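DUF2235 domain-containing protein (Pseudomonas aeruginosa, PDB 4O5P) is the type VI secretion phospholipase effector Tle1, which probably hydrolyses membrane phospholipids with a catalytic domain of the alpha/beta-hydrolase clan. Local coordinates at residues I96-G101 against F112-C116; V283-G287 against G297-A302; R307-E311 against R367-V371; E581-Y586 against P677-F682. Residue numbers count along the deposited sequence, not the author numbering.

The four contacts follow one another along the chain, each closing before the next opens. Contact 1 lies at strand 111-116 and contact 3 at strand 370-375, both members of the same mixed sheet, with centres about 24 Å apart. Contact 2 sits deepest, about 9 Å from the centre of the chain, where the loop after strand 270-280 meets strand 294-299; its nearest atoms come within about 6 Å of contact 3. Contacts 2 and 3 both belong to the catalytic domain. Contact 4, in the C-terminal domain, is centred about 26 Å from contact 2 and 42 Å from contact 1, so the contacts run from the hydrolase core to a domain whose strand 609-614 pairs with strand 294-299.

Contact 1: residues I96-G101 against F112-C116; sequences IHASIG and FKYYC
The end of helix 91-97 and the loop after it lie over one face of strand 111-116. Ile96 and His97 are helical, Ser99 and Ile100 extended, and Gly101 adopts phi/psi 142/23, a conformation that calls for glycine; a CB there would also clash with Phe112 C and Lys113 N. The segments converge toward Gly101: CA atoms of Ile96 and Tyr115 are 6.9 Å apart, those of Gly101 and Phe112 4.0 Å.

Direct hydrogen bonds come from Lys113. Its side chain, p at chi1 and then t throughout, rises from the strand so that Lys113 NZ donates to Ile96 O (2.8 Å) and Ser99 O (2.7 Å); Ile96 O also accepts Ser99 N (3.0 Å), closing the turn that ends the helix. Since strand 111-116 pairs in parallel with strand 62-71, the contact belongs to the helical beta-alpha-beta crossover joining these neighbours. Two waters fill the narrow end: one donates to Ile100 O (2.5 Å) and Phe112 O (2.9 Å), the other accepts from Lys113 N (2.9 Å) and lies 2.7 Å from Gly101 O.

The apolar contact is Ile96 CG2 on Tyr115 CB at 4.2 Å. With Ile96 in the m, m rotamer, Ile96 CD1 also makes a van der Waals contact with the strand backbone, 3.6 Å from Tyr114 O. Phe112 and Tyr114 point away, both touching helix 139-162, while Tyr115 OH bonds Asp72.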
loop_
_atom_site.group_PDB
_atom_site.type_symbol
_atom_site.label_atom_id
_atom_site.label_comp_id
_atom_site.label_asym_id
_atom_site.label_seq_id
_atom_site.Cartn_x
_atom_site.Cartn_y
_atom_site.Cartn_z
ATOM N N ILE A 96 12.753 -6.953 7.432
ATOM C CA ILE A 96 12.579 -8.382 7.673
ATOM C C ILE A 96 13.930 -9.131 7.608
ATOM O O ILE A 96 14.226 -9.956 8.466
ATOM C CB ILE A 96 11.537 -8.985 6.712
ATOM C CG1 ILE A 96 10.133 -8.478 7.076
ATOM C CG2 ILE A 96 11.571 -10.509 6.772
ATOM C CD1 ILE A 96 9.679 -8.923 8.463
ATOM N N HIS A 97 14.748 -8.822 6.605
ATOM C CA HIS A 97 16.088 -9.382 6.496
ATOM C C HIS A 97 16.904 -9.117 7.769
ATOM O O HIS A 97 17.675 -9.968 8.204
ATOM C CB HIS A 97 16.846 -8.752 5.320
ATOM C CG HIS A 97 16.227 -8.996 3.981
ATOM N ND1 HIS A 97 16.545 -8.241 2.869
ATOM C CD2 HIS A 97 15.330 -9.919 3.564
ATOM C CE1 HIS A 97 15.868 -8.691 1.828
ATOM N NE2 HIS A 97 15.116 -9.700 2.225
ATOM N N ALA A 98 16.740 -7.923 8.341
ATOM C CA ALA A 98 17.469 -7.514 9.549
ATOM C C ALA A 98 16.759 -7.893 10.845
ATOM O O ALA A 98 17.226 -7.552 11.940
ATOM C CB ALA A 98 17.726 -6.008 9.531
ATOM N N SER A 99 15.623 -8.572 10.725
ATOM C CA SER A 99 14.896 -9.043 11.899
ATOM C C SER A 99 15.339 -10.452 12.319
ATOM O O SER A 99 15.693 -11.288 11.487
ATOM C CB SER A 99 13.379 -9.008 11.664
ATOM O OG SER A 99 12.856 -7.684 11.742
ATOM N N ILE A 100 15.317 -10.699 13.620
ATOM C CA ILE A 100 15.652 -12.006 14.175
ATOM C C ILE A 100 14.420 -12.915 14.099
ATOM O O ILE A 100 13.295 -12.435 14.224
ATOM C CB ILE A 100 16.112 -11.829 15.635
ATOM C CG1 ILE A 100 17.339 -10.912 15.682
ATOM C CG2 ILE A 100 16.388 -13.172 16.311
ATOM C CD1 ILE A 100 17.594 -10.292 17.054
ATOM N N GLY A 101 14.619 -14.213 13.875
ATOM C CA GLY A 101 13.506 -15.151 13.860
ATOM C C GLY A 101 13.629 -16.228 12.800
ATOM O O GLY A 101 12.636 -16.828 12.383
ATOM N N PHE A 112 10.174 -15.233 16.186
ATOM C CA PHE A 112 9.721 -15.676 14.863
ATOM C C PHE A 112 9.643 -14.474 13.927
ATOM O O PHE A 112 9.399 -13.354 14.380
ATOM C CB PHE A 112 8.310 -16.267 14.965
ATOM C CG PHE A 112 8.230 -17.511 15.791
ATOM C CD1 PHE A 112 8.122 -17.440 17.175
ATOM C CD2 PHE A 112 8.244 -18.759 15.179
ATOM C CE1 PHE A 112 8.056 -18.609 17.940
ATOM C CE2 PHE A 112 8.174 -19.917 15.932
ATOM C CZ PHE A 112 8.083 -19.848 17.309
ATOM N N LYS A 113 9.844 -14.695 12.630
ATOM C CA LYS A 113 9.591 -13.634 11.649
ATOM C C LYS A 113 8.890 -14.182 10.406
ATOM O O LYS A 113 9.107 -15.341 10.006
ATOM C CB LYS A 113 10.873 -12.857 11.292
ATOM C CG LYS A 113 11.803 -13.523 10.296
ATOM C CD LYS A 113 13.108 -12.730 10.203
ATOM C CE LYS A 113 14.011 -13.228 9.080
ATOM N NZ LYS A 113 15.309 -12.470 9.037
ATOM N N TYR A 114 8.032 -13.348 9.819
ATOM C CA TYR A 114 7.218 -13.750 8.689
ATOM C C TYR A 114 7.191 -12.635 7.655
ATOM O O TYR A 114 7.121 -11.449 8.012
ATOM C CB TYR A 114 5.793 -14.058 9.148
ATOM C CG TYR A 114 5.697 -15.194 10.145
ATOM C CD1 TYR A 114 5.666 -16.513 9.720
ATOM C CD2 TYR A 114 5.622 -14.941 11.512
ATOM C CE1 TYR A 114 5.562 -17.564 10.630
ATOM C CE2 TYR A 114 5.529 -15.973 12.428
ATOM C CZ TYR A 114 5.500 -17.284 11.978
ATOM O OH TYR A 114 5.397 -18.313 12.885
ATOM N N TYR A 115 7.255 -13.011 6.383
ATOM C CA TYR A 115 7.221 -12.035 5.296
ATOM C C TYR A 115 6.039 -12.304 4.398
ATOM O O TYR A 115 5.810 -13.438 3.992
ATOM C CB TYR A 115 8.506 -12.100 4.454
ATOM C CG TYR A 115 8.402 -11.300 3.169
ATOM C CD1 TYR A 115 8.578 -9.916 3.166
ATOM C CD2 TYR A 115 8.094 -11.923 1.961
ATOM C CE1 TYR A 115 8.466 -9.177 1.993
ATOM C CE2 TYR A 115 7.975 -11.197 0.790
ATOM C CZ TYR A 115 8.156 -9.832 0.812
ATOM O OH TYR A 115 8.056 -9.115 -0.355
ATOM N N CYS A 116 5.291 -11.261 4.069
ATOM C CA CYS A 116 4.189 -11.403 3.134
ATOM C C CYS A 116 4.444 -10.561 1.866
ATOM O O CYS A 116 4.562 -9.337 1.953
ATOM C CB CYS A 116 2.893 -10.982 3.825
ATOM S SG CYS A 116 1.429 -11.100 2.800
HETATM O O HOH W 1 11.289 -11.234 15.065
HETATM O O HOH W 2 10.090 -17.564 12.194
#

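Contact 2: residues V283-G287 against G297-A302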
loop_
_atom_site.group_PDB
_atom_site.type_symbol
_atom_site.label_atom_id
_atom_site.label_comp_id
_atom_site.label_asym_id
_atom_site.label_seq_id
_atom_site.Cartn_x
_atom_site.Cartn_y
_atom_site.Cartn_z
ATOM N N VAL A 283 -1.462 3.068 1.389
ATOM C CA VAL A 283 -2.377 3.214 0.248
ATOM C C VAL A 283 -3.374 2.074 0.278
ATOM O O VAL A 283 -2.981 0.922 0.233
ATOM C CB VAL A 283 -1.635 3.184 -1.096
ATOM C CG1 VAL A 283 -2.646 3.132 -2.260
ATOM C CG2 VAL A 283 -0.699 4.393 -1.216
ATOM N N ALA A 284 -4.663 2.390 0.370
ATOM C CA ALA A 284 -5.676 1.363 0.629
ATOM C C ALA A 284 -6.583 1.173 -0.568
ATOM O O ALA A 284 -7.620 0.495 -0.482
ATOM C CB ALA A 284 -6.502 1.732 1.862
ATOM N N ALA A 285 -6.165 1.750 -1.690
ATOM C CA ALA A 285 -7.026 1.884 -2.863
ATOM C C ALA A 285 -7.130 0.597 -3.633
ATOM O O ALA A 285 -6.153 -0.150 -3.745
ATOM C CB ALA A 285 -6.492 2.989 -3.802
ATOM N N VAL A 286 -8.313 0.354 -4.180
ATOM C CA VAL A 286 -8.482 -0.674 -5.194
ATOM C C VAL A 286 -7.518 -0.390 -6.358
ATOM O O VAL A 286 -7.250 0.775 -6.688
ATOM C CB VAL A 286 -9.948 -0.728 -5.686
ATOM C CG1 VAL A 286 -10.300 0.503 -6.526
ATOM C CG2 VAL A 286 -10.209 -2.010 -6.441
ATOM N N GLY A 287 -6.972 -1.459 -6.939
ATOM C CA GLY A 287 -5.975 -1.356 -7.990
ATOM C C GLY A 287 -6.662 -1.114 -9.314
ATOM O O GLY A 287 -7.279 -2.017 -9.885
ATOM N N GLY A 297 -11.118 4.522 -4.741
ATOM C CA GLY A 297 -11.308 4.586 -3.308
ATOM C C GLY A 297 -10.872 3.274 -2.687
ATOM O O GLY A 297 -10.269 2.438 -3.366
ATOM N N HIS A 298 -11.196 3.083 -1.410
ATOM C CA HIS A 298 -10.770 1.899 -0.649
ATOM C C HIS A 298 -11.181 0.543 -1.210
ATOM O O HIS A 298 -12.305 0.366 -1.694
ATOM C CB HIS A 298 -11.334 1.944 0.770
ATOM C CG HIS A 298 -10.849 3.087 1.600
ATOM N ND1 HIS A 298 -9.734 3.835 1.282
ATOM C CD2 HIS A 298 -11.346 3.622 2.740
ATOM C CE1 HIS A 298 -9.569 4.781 2.189
ATOM N NE2 HIS A 298 -10.530 4.669 3.087
HETATM N N MSE A 299 -10.274 -0.425 -1.087
HETATM C CA MSE A 299 -10.651 -1.837 -1.137
HETATM C C MSE A 299 -11.680 -2.083 -0.028
HETATM O O MSE A 299 -11.641 -1.425 1.031
HETATM C CB MSE A 299 -9.417 -2.729 -0.941
HETATM C CG MSE A 299 -8.525 -2.781 -2.167
HETATM SE SE MSE A 299 -6.759 -3.582 -1.834
HETATM C CE MSE A 299 -6.160 -3.662 -3.682
ATOM N N ASP A 300 -12.590 -3.024 -0.261
ATOM C CA ASP A 300 -13.706 -3.224 0.664
ATOM C C ASP A 300 -13.259 -3.503 2.112
ATOM O O ASP A 300 -13.853 -2.976 3.066
ATOM C CB ASP A 300 -14.702 -4.282 0.140
ATOM C CG ASP A 300 -14.043 -5.612 -0.205
ATOM O OD1 ASP A 300 -12.898 -5.872 0.227
ATOM O OD2 ASP A 300 -14.682 -6.423 -0.913
ATOM N N TRP A 301 -12.190 -4.281 2.283
ATOM C CA TRP A 301 -11.778 -4.639 3.645
ATOM C C TRP A 301 -11.202 -3.452 4.414
ATOM O O TRP A 301 -11.114 -3.480 5.654
ATOM C CB TRP A 301 -10.793 -5.807 3.630
ATOM C CG TRP A 301 -9.635 -5.627 2.705
ATOM C CD1 TRP A 301 -9.502 -6.162 1.459
ATOM C CD2 TRP A 301 -8.446 -4.867 2.944
ATOM N NE1 TRP A 301 -8.305 -5.785 0.908
ATOM C CE2 TRP A 301 -7.633 -4.993 1.807
ATOM C CE3 TRP A 301 -7.986 -4.093 4.020
ATOM C CZ2 TRP A 301 -6.392 -4.361 1.695
ATOM C CZ3 TRP A 301 -6.756 -3.472 3.912
ATOM C CH2 TRP A 301 -5.968 -3.614 2.760
ATOM N N ALA A 302 -10.820 -2.415 3.664
ATOM C CA ALA A 302 -10.139 -1.242 4.206
ATOM C C ALA A 302 -11.089 -0.184 4.757
ATOM O O ALA A 302 -10.666 0.665 5.558
ATOM C CB ALA A 302 -9.231 -0.609 3.145
#
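The backbones of Ala285-Val286 and Gly297-Met299 run extended around one isolated bridge between Ala285 and His298, whose CA atoms are 4.3 Å apart. Two nearly linear hydrogen bonds frame it: Met299 N to Ala284 O at 2.9 Å and Val286 N to Gly297 O at 3.0 Å, the pattern of an antiparallel non-hydrogen-bonded pair. The close approach also brings His298 CA to 3.5 Å from Ala284 O and Ala285 CA to 3.3 Å from Gly297 O, both CA-H...O contacts. Beyond the bridge, residues 300-302 take helical angles, and Ala302 N returns to Met299 O (2.9 Å), turning the chain out of the strand.

Strand 294-299 is an edge strand of a four-stranded antiparallel sheet, bonded through Gly297 and His298 to Thr610; the loop 283-287 follows strand 270-280 of the central sheet. Val283 is backbone-bonded to Ser237, the probable nucleophile on a GxSxG elbow, and Ala285 O accepts Arg238 NE, so this junction lies beside the likely active site.

Ala284 CB packs on Ala302 CB at 3.8 Å and lies 3.9 Å from His298 ND1. Met299, a selenomethionine, reaches across with CG 3.7 Å from Val286 CA and CE 3.5 Å from Ala285 O.

Contact 3: residues R307-E311 against R367-V371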
loop_
_atom_site.group_PDB
_atom_site.type_symbol
_atom_site.label_atom_id
_atom_site.label_comp_id
_atom_site.label_asym_id
_atom_site.label_seq_id
_atom_site.Cartn_x
_atom_site.Cartn_y
_atom_site.Cartn_z
ATOM N N ARG A 307 -8.434 3.338 10.347
ATOM C CA ARG A 307 -8.369 4.022 11.631
ATOM C C ARG A 307 -7.576 3.163 12.611
ATOM O O ARG A 307 -7.903 1.985 12.800
ATOM C CB ARG A 307 -9.794 4.195 12.146
ATOM C CG ARG A 307 -9.929 5.097 13.326
ATOM C CD ARG A 307 -11.295 4.895 14.000
ATOM N NE ARG A 307 -11.254 5.509 15.316
ATOM C CZ ARG A 307 -11.481 6.800 15.532
ATOM N NH1 ARG A 307 -11.806 7.599 14.512
ATOM N NH2 ARG A 307 -11.395 7.286 16.764
ATOM N N LEU A 308 -6.530 3.719 13.218
ATOM C CA LEU A 308 -5.700 2.906 14.109
ATOM C C LEU A 308 -6.550 2.428 15.303
ATOM O O LEU A 308 -7.556 3.064 15.634
ATOM C CB LEU A 308 -4.472 3.683 14.582
ATOM C CG LEU A 308 -3.348 4.103 13.624
ATOM C CD1 LEU A 308 -2.279 4.815 14.420
ATOM C CD2 LEU A 308 -2.708 2.944 12.886
ATOM N N PRO A 309 -6.183 1.283 15.910
ATOM C CA PRO A 309 -6.978 0.776 17.044
ATOM C C PRO A 309 -7.092 1.787 18.182
ATOM O O PRO A 309 -6.091 2.419 18.553
ATOM C CB PRO A 309 -6.173 -0.445 17.521
ATOM C CG PRO A 309 -5.532 -0.968 16.287
ATOM C CD PRO A 309 -5.181 0.295 15.465
ATOM N N ASP A 310 -8.303 1.948 18.707
ATOM C CA ASP A 310 -8.525 2.812 19.856
ATOM C C ASP A 310 -8.488 1.991 21.136
ATOM O O ASP A 310 -9.078 0.910 21.217
ATOM C CB ASP A 310 -9.856 3.556 19.744
ATOM C CG ASP A 310 -9.698 4.938 19.144
ATOM O OD1 ASP A 310 -8.659 5.591 19.408
ATOM O OD2 ASP A 310 -10.612 5.380 18.427
ATOM N N GLU A 311 -7.773 2.509 22.123
ATOM C CA GLU A 311 -7.668 1.854 23.410
ATOM C C GLU A 311 -8.933 2.130 24.216
ATOM O O GLU A 311 -9.586 3.165 24.028
ATOM C CB GLU A 311 -6.432 2.356 24.157
ATOM C CG GLU A 311 -5.113 2.176 23.394
ATOM C CD GLU A 311 -4.829 0.725 23.000
ATOM O OE1 GLU A 311 -5.359 -0.208 23.650
ATOM O OE2 GLU A 311 -4.071 0.515 22.027
ATOM N N ARG A 367 -3.854 9.835 17.664
ATOM C CA ARG A 367 -3.903 9.003 18.864
ATOM C C ARG A 367 -2.573 8.947 19.634
ATOM O O ARG A 367 -1.507 8.939 19.021
ATOM C CB ARG A 367 -4.283 7.596 18.412
ATOM C CG ARG A 367 -4.633 6.692 19.528
ATOM C CD ARG A 367 -3.480 5.750 19.799
ATOM N NE ARG A 367 -3.959 4.396 19.827
ATOM C CZ ARG A 367 -3.361 3.409 20.471
ATOM N NH1 ARG A 367 -2.242 3.626 21.157
ATOM N NH2 ARG A 367 -3.901 2.214 20.417
ATOM N N LYS A 368 -2.636 8.875 20.969
ATOM C CA LYS A 368 -1.425 8.783 21.798
ATOM C C LYS A 368 -0.441 7.737 21.259
ATOM O O LYS A 368 -0.850 6.725 20.694
ATOM C CB LYS A 368 -1.777 8.445 23.265
ATOM C CG LYS A 368 -2.503 7.108 23.462
ATOM C CD LYS A 368 -2.792 6.839 24.945
ATOM C CE LYS A 368 -3.564 5.540 25.137
ATOM N NZ LYS A 368 -3.956 5.290 26.557
ATOM N N TRP A 369 0.852 7.997 21.401
ATOM C CA TRP A 369 1.881 7.018 21.036
ATOM C C TRP A 369 1.934 6.718 19.540
ATOM O O TRP A 369 2.548 5.722 19.144
ATOM C CB TRP A 369 1.690 5.688 21.786
ATOM C CG TRP A 369 1.424 5.817 23.261
ATOM C CD1 TRP A 369 1.814 6.835 24.087
ATOM C CD2 TRP A 369 0.692 4.895 24.078
ATOM N NE1 TRP A 369 1.380 6.588 25.376
ATOM C CE2 TRP A 369 0.692 5.403 25.393
ATOM C CE3 TRP A 369 0.037 3.680 23.823
ATOM C CZ2 TRP A 369 0.052 4.743 26.453
ATOM C CZ3 TRP A 369 -0.588 3.032 24.873
ATOM C CH2 TRP A 369 -0.575 3.564 26.171
ATOM N N THR A 370 1.298 7.556 18.718
ATOM C CA THR A 370 1.388 7.402 17.261
ATOM C C THR A 370 1.862 8.705 16.610
ATOM O O THR A 370 1.440 9.790 17.013
ATOM C CB THR A 370 0.052 6.928 16.647
ATOM O OG1 THR A 370 -0.935 7.965 16.739
ATOM C CG2 THR A 370 -0.456 5.694 17.392
ATOM N N VAL A 371 2.735 8.604 15.611
ATOM C CA VAL A 371 3.371 9.797 15.043
ATOM C C VAL A 371 3.473 9.633 13.530
ATOM O O VAL A 371 3.597 8.516 13.041
ATOM C CB VAL A 371 4.755 10.060 15.731
ATOM C CG1 VAL A 371 5.687 8.868 15.562
ATOM C CG2 VAL A 371 5.407 11.331 15.229
#
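Arg367 supplies all the hydrogen bonds between the segments. Pro309 O, near the guanidinium plane, takes both Arg367 NE (3.2 Å) and Arg367 NH2 (2.9 Å), and Arg367 NH2 also makes a salt bridge to Glu311 OE2, modelled very short at 2.3 Å; Glu311 CG lies over one face of the guanidinium. The remaining nitrogen, Arg367 NH1, bonds Leu328 O and, weakly, Lys368 O at 3.4 Å. Glu311 is held further by Phe327 N on OE1 and Leu328 N on OE2. Within 307-311, Asp310 OD2 pairs with Arg307 NH2 at 2.6 Å, and Asp310 OD1 has a second salt bridge, to Arg351. Leu308 CD1 packs on Thr370 CG2 at 3.6 Å. Arg367 O is satisfied twice: Thr370 N (3.1 Å) closes the type II beta turn Arg367-Thr370, with Trp369 in the positive-phi position, and Thr370 OG1 (2.5 Å) adds a second bond to Arg367 O. That turn leads into strand 370-375, parallel to strand 331-336 in the central sheet of the alpha/beta-hydrolase fold.

Contact 4: residues E581-Y586 against P677-F682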
loop_
_atom_site.group_PDB
_atom_site.type_symbol
_atom_site.label_atom_id
_atom_site.label_comp_id
_atom_site.label_asym_id
_atom_site.label_seq_id
_atom_site.Cartn_x
_atom_site.Cartn_y
_atom_site.Cartn_z
ATOM N N GLU A 581 4.146 16.004 -21.115
ATOM C CA GLU A 581 2.852 16.175 -20.448
ATOM C C GLU A 581 2.839 17.360 -19.494
ATOM O O GLU A 581 2.008 18.267 -19.635
ATOM C CB GLU A 581 2.433 14.901 -19.704
ATOM C CG GLU A 581 2.012 13.793 -20.630
ATOM C CD GLU A 581 1.490 12.601 -19.892
ATOM O OE1 GLU A 581 1.855 12.419 -18.720
ATOM O OE2 GLU A 581 0.719 11.835 -20.488
ATOM N N PHE A 582 3.749 17.343 -18.520
ATOM C CA PHE A 582 3.901 18.466 -17.608
ATOM C C PHE A 582 4.012 19.785 -18.358
ATOM O O PHE A 582 3.344 20.758 -18.009
ATOM C CB PHE A 582 5.127 18.315 -16.711
ATOM C CG PHE A 582 5.328 19.486 -15.802
ATOM C CD1 PHE A 582 4.625 19.578 -14.614
ATOM C CD2 PHE A 582 6.182 20.518 -16.150
ATOM C CE1 PHE A 582 4.791 20.669 -13.789
ATOM C CE2 PHE A 582 6.350 21.614 -15.322
ATOM C CZ PHE A 582 5.653 21.693 -14.146
ATOM N N ALA A 583 4.857 19.817 -19.387
ATOM C CA ALA A 583 5.040 21.044 -20.169
ATOM C C ALA A 583 3.720 21.544 -20.758
ATOM O O ALA A 583 3.374 22.723 -20.611
ATOM C CB ALA A 583 6.077 20.823 -21.267
ATOM N N HIS A 584 2.995 20.644 -21.430
ATOM C CA HIS A 584 1.680 20.985 -21.974
ATOM C C HIS A 584 0.737 21.554 -20.905
ATOM O O HIS A 584 0.149 22.641 -21.089
ATOM C CB HIS A 584 1.034 19.760 -22.625
ATOM C CG HIS A 584 -0.301 20.043 -23.246
ATOM N ND1 HIS A 584 -1.487 19.624 -22.683
ATOM C CD2 HIS A 584 -0.636 20.721 -24.368
ATOM C CE1 HIS A 584 -2.494 20.018 -23.441
ATOM N NE2 HIS A 584 -2.007 20.692 -24.466
ATOM N N ASP A 585 0.590 20.825 -19.798
ATOM C CA ASP A 585 -0.280 21.269 -18.709
ATOM C C ASP A 585 0.126 22.649 -18.193
ATOM O O ASP A 585 -0.722 23.500 -17.904
ATOM C CB ASP A 585 -0.241 20.276 -17.534
ATOM C CG ASP A 585 -0.926 18.958 -17.846
ATOM O OD1 ASP A 585 -1.578 18.851 -18.909
ATOM O OD2 ASP A 585 -0.811 18.021 -17.022
ATOM N N TYR A 586 1.424 22.876 -18.062
ATOM C CA TYR A 586 1.884 24.098 -17.413
ATOM C C TYR A 586 1.748 25.292 -18.364
ATOM O O TYR A 586 1.507 26.410 -17.920
ATOM C CB TYR A 586 3.327 23.940 -16.924
ATOM C CG TYR A 586 3.903 25.204 -16.319
ATOM C CD1 TYR A 586 3.580 25.588 -15.023
ATOM C CD2 TYR A 586 4.759 26.010 -17.047
ATOM C CE1 TYR A 586 4.100 26.751 -14.462
ATOM C CE2 TYR A 586 5.286 27.170 -16.500
ATOM C CZ TYR A 586 4.959 27.534 -15.217
ATOM O OH TYR A 586 5.494 28.690 -14.702
ATOM N N PRO A 677 -7.897 16.392 -19.621
ATOM C CA PRO A 677 -7.851 17.840 -19.338
ATOM C C PRO A 677 -6.462 18.272 -18.889
ATOM O O PRO A 677 -5.835 19.112 -19.530
ATOM C CB PRO A 677 -8.852 18.015 -18.190
ATOM C CG PRO A 677 -9.119 16.617 -17.673
ATOM C CD PRO A 677 -8.929 15.701 -18.831
ATOM N N PHE A 678 -6.003 17.715 -17.777
ATOM C CA PHE A 678 -4.597 17.801 -17.418
ATOM C C PHE A 678 -4.240 16.647 -16.493
ATOM O O PHE A 678 -5.134 15.975 -15.961
ATOM C CB PHE A 678 -4.246 19.161 -16.813
ATOM C CG PHE A 678 -5.240 19.670 -15.806
ATOM C CD1 PHE A 678 -5.290 19.150 -14.529
ATOM C CD2 PHE A 678 -6.088 20.720 -16.129
ATOM C CE1 PHE A 678 -6.193 19.635 -13.603
ATOM C CE2 PHE A 678 -6.981 21.215 -15.210
ATOM C CZ PHE A 678 -7.040 20.675 -13.945
ATOM N N THR A 679 -2.945 16.406 -16.313
ATOM C CA THR A 679 -2.467 15.201 -15.617
ATOM C C THR A 679 -2.451 15.360 -14.102
ATOM O O THR A 679 -2.771 16.430 -13.592
ATOM C CB THR A 679 -1.047 14.856 -16.053
ATOM O OG1 THR A 679 -0.156 15.914 -15.658
ATOM C CG2 THR A 679 -0.996 14.672 -17.576
ATOM N N ASP A 680 -2.069 14.301 -13.388
ATOM C CA ASP A 680 -2.004 14.349 -11.931
ATOM C C ASP A 680 -0.938 15.321 -11.396
ATOM O O ASP A 680 -0.928 15.647 -10.211
ATOM C CB ASP A 680 -1.790 12.936 -11.357
ATOM C CG ASP A 680 -2.987 12.027 -11.589
ATOM O OD1 ASP A 680 -4.105 12.575 -11.733
ATOM O OD2 ASP A 680 -2.813 10.784 -11.638
ATOM N N TYR A 681 -0.047 15.790 -12.269
ATOM C CA TYR A 681 0.939 16.795 -11.867
ATOM C C TYR A 681 0.249 18.041 -11.337
ATOM O O TYR A 681 0.811 18.788 -10.531
ATOM C CB TYR A 681 1.818 17.192 -13.060
ATOM C CG TYR A 681 2.906 16.202 -13.446
ATOM C CD1 TYR A 681 3.701 15.598 -12.489
ATOM C CD2 TYR A 681 3.142 15.896 -14.780
ATOM C CE1 TYR A 681 4.711 14.707 -12.851
ATOM C CE2 TYR A 681 4.142 15.012 -15.152
ATOM C CZ TYR A 681 4.920 14.425 -14.185
ATOM O OH TYR A 681 5.915 13.540 -14.558
ATOM N N PHE A 682 -0.961 18.293 -11.819
ATOM C CA PHE A 682 -1.646 19.505 -11.437
ATOM C C PHE A 682 -2.884 19.256 -10.600
ATOM O O PHE A 682 -3.811 20.056 -10.603
ATOM C CB PHE A 682 -1.916 20.374 -12.663
ATOM C CG PHE A 682 -0.694 21.098 -13.135
ATOM C CD1 PHE A 682 0.172 20.510 -14.043
ATOM C CD2 PHE A 682 -0.372 22.350 -12.601
ATOM C CE1 PHE A 682 1.322 21.171 -14.452
ATOM C CE2 PHE A 682 0.773 23.025 -12.998
ATOM C CZ PHE A 682 1.631 22.437 -13.936
#
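One side of helix 571-587 presents Phe582, Asp585 and Tyr586, and the Phe682 ring drops into the hollow between them. Phe682 CD1 rests 3.5 Å from Asp585 CB, Phe682 CZ 3.8 Å from Tyr586 CB and Phe682 CE1 3.6 Å from Phe582 CE1. The Phe582 and Phe682 rings are near parallel (21°) but slid apart, with centroids 5.3 Å from each other, so they sit side by side with little overlap. Next to them Phe582 turns its edge to the face of Tyr681 in a T-shaped pair, centroids 5.6 Å apart and planes at 84°, while Phe582 CB is 3.7 Å from Tyr681 CD2.

This aromatic cluster pins the loop ahead of strand 687-689 to the helix, within the C-terminal domain of Tle1; Arg484 and Ile485 of helix 469-487 close over Phe582, and Ile626 of helix 616-637 touches Phe682.

Asp585 is the polar bump, reaching into the bend of the loop: Asp585 OD2 accepts Thr679 OG1 (2.6 Å) and Thr679 N (2.8 Å), and Asp585 OD1 lies 3.4 Å from Phe678 CB. The loop curls around that point through a turn closed by Phe682 N to Thr679 O (3.1 Å). Beyond, Thr679 CG2 abuts Glu581 OE1 at 3.8 Å, an oxygen salt-bridged to Arg663.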